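Side-chain contact in acyl-[acyl-carrier-protein]--UDP-N-acetylglucosamine O-acyltransferase (Helicobacter pylori, PDB 1J2Z), which transfers a (3R)-hydroxyacyl chain from acyl carrier protein to UDP-N-acetylglucosamine, the first step of lipid A biosynthesis: residues 196-199 against 200-204. Sequence-based numbering, arbitrary orientation.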
loop_
_atom_site.group_PDB
_atom_site.type_symbol
_atom_site.label_atom_id
_atom_site.label_comp_id
_atom_site.label_asym_id
_atom_site.label_seq_id
_atom_site.Cartn_x
_atom_site.Cartn_y
_atom_site.Cartn_z
ATOM N N HIS A 196 1.774 -5.119 27.808
ATOM C CA HIS A 196 1.042 -3.865 27.920
ATOM C C HIS A 196 -0.468 -4.063 27.874
ATOM O O HIS A 196 -1.212 -3.373 28.573
ATOM C CB HIS A 196 1.467 -2.894 26.816
ATOM C CG HIS A 196 0.646 -1.644 26.773
ATOM N ND1 HIS A 196 -0.599 -1.592 26.185
ATOM C CD2 HIS A 196 0.869 -0.412 27.290
ATOM C CE1 HIS A 196 -1.108 -0.384 26.342
ATOM N NE2 HIS A 196 -0.238 0.351 27.011
ATOM N N ARG A 197 -0.918 -5.003 27.051
ATOM C CA ARG A 197 -2.343 -5.281 26.928
ATOM C C ARG A 197 -2.859 -6.048 28.139
ATOM O O ARG A 197 -3.910 -5.720 28.692
ATOM C CB ARG A 197 -2.617 -6.104 25.671
ATOM C CG ARG A 197 -4.078 -6.473 25.499
ATOM C CD ARG A 197 -4.761 -5.530 24.535
ATOM N NE ARG A 197 -4.635 -4.134 24.932
ATOM C CZ ARG A 197 -4.943 -3.111 24.142
ATOM N NH1 ARG A 197 -5.395 -3.338 22.917
ATOM N NH2 ARG A 197 -4.803 -1.864 24.575
ATOM N N MET A 198 -2.122 -7.081 28.541
ATOM C CA MET A 198 -2.526 -7.891 29.684
ATOM C C MET A 198 -2.632 -7.050 30.951
ATOM O O MET A 198 -3.523 -7.268 31.769
ATOM C CB MET A 198 -1.529 -9.031 29.913
ATOM C CG MET A 198 -1.325 -9.936 28.709
ATOM S SD MET A 198 -0.307 -11.374 29.101
ATOM C CE MET A 198 1.291 -10.622 29.239
ATOM N N ARG A 199 -1.728 -6.088 31.102
ATOM C CA ARG A 199 -1.711 -5.229 32.283
ATOM C C ARG A 199 -2.953 -4.366 32.456
ATOM O O ARG A 199 -3.262 -3.932 33.566
ATOM C CB ARG A 199 -0.465 -4.336 32.272
ATOM C CG ARG A 199 0.835 -5.085 32.535
ATOM C CD ARG A 199 2.011 -4.128 32.648
ATOM N NE ARG A 199 2.248 -3.403 31.403
ATOM C CZ ARG A 199 3.161 -2.449 31.254
ATOM N NH1 ARG A 199 3.928 -2.099 32.278
ATOM N NH2 ARG A 199 3.310 -1.849 30.082
ATOM N N GLN A 200 -3.671 -4.106 31.370
ATOM C CA GLN A 200 -4.873 -3.294 31.482
ATOM C C GLN A 200 -6.127 -4.148 31.578
ATOM O O GLN A 200 -7.139 -3.708 32.112
ATOM C CB GLN A 200 -4.995 -2.323 30.300
ATOM C CG GLN A 200 -5.004 -2.968 28.932
ATOM C CD GLN A 200 -5.511 -2.027 27.854
ATOM O OE1 GLN A 200 -6.715 -1.774 27.750
ATOM N NE2 GLN A 200 -4.593 -1.490 27.056
ATOM N N LEU A 201 -6.059 -5.376 31.079
ATOM C CA LEU A 201 -7.214 -6.268 31.110
ATOM C C LEU A 201 -7.123 -7.364 32.166
ATOM O O LEU A 201 -8.148 -7.851 32.651
ATOM C CB LEU A 201 -7.405 -6.931 29.743
ATOM C CG LEU A 201 -7.760 -6.069 28.531
ATOM C CD1 LEU A 201 -7.656 -6.914 27.265
ATOM C CD2 LEU A 201 -9.161 -5.503 28.691
ATOM N N LEU A 202 -5.903 -7.752 32.523
ATOM C CA LEU A 202 -5.721 -8.827 33.487
ATOM C C LEU A 202 -5.035 -8.452 34.795
ATOM O O LEU A 202 -4.296 -7.471 34.875
ATOM C CB LEU A 202 -4.953 -9.973 32.825
ATOM C CG LEU A 202 -5.533 -10.451 31.491
ATOM C CD1 LEU A 202 -4.674 -11.566 30.925
ATOM C CD2 LEU A 202 -6.963 -10.926 31.692
ATOM N N GLU A 203 -5.297 -9.262 35.816
ATOM C CA GLU A 203 -4.720 -9.082 37.140
ATOM C C GLU A 203 -3.323 -9.699 37.128
ATOM O O GLU A 203 -3.071 -10.655 36.394
ATOM C CB GLU A 203 -5.602 -9.775 38.181
ATOM C CG GLU A 203 -6.992 -9.161 38.304
ATOM C CD GLU A 203 -8.041 -10.158 38.762
ATOM O OE1 GLU A 203 -7.812 -10.848 39.778
ATOM O OE2 GLU A 203 -9.103 -10.246 38.106
ATOM N N SER A 204 -2.423 -9.157 37.940
ATOM C CA SER A 204 -1.049 -9.646 37.995
ATOM C C SER A 204 -0.931 -11.163 38.138
ATOM O O SER A 204 -0.211 -11.807 37.375
ATOM C CB SER A 204 -0.291 -8.969 39.142
ATOM O OG SER A 204 -0.834 -9.330 40.399
#
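M198 and L202 meet on the tightly packed side where helix 195-201 ends, M198 from its last turn against L202 just after it; this short helix belongs to the C-terminal helical region that follows the left-handed beta-helix of this hexapeptide-repeat acyltransferase. M198 CB lies 4.2 Å from L202 CD1, an apolar contact between residues i and i+4. Both side chains also touch Y180 and I207, which places this face against helix 204-217 and the loop carrying Y180; M198 is accordingly buried.

The backbone shows how the turn ends. R197 O accepts two N-H groups, L201 N at 3.2 Å and Q200 N at 3.1 Å. The first is the i to i+4 bond, the second an i to i+3 bond. L202 N also reaches M198 O, at a modelled 2.5 Å that is short for such a bond and should be read with caution. The backbone abandons helical geometry at L202, and E203 then takes the N-cap position of the next helix.

H196, R199 and Q200, all exposed, form the solvent side. R197 sends CG trans to the amide nitrogen (chi1 178°), and the chain bends at chi2 and chi3, so the Q200 amide meets the edge of its guanidinium with the two planes 84° apart. That angle does not depend on which way round the amide is; which amide atom faces R197 is doubtful. Along the same chain, R197 CG passes 4.0 Å from L201 CD1.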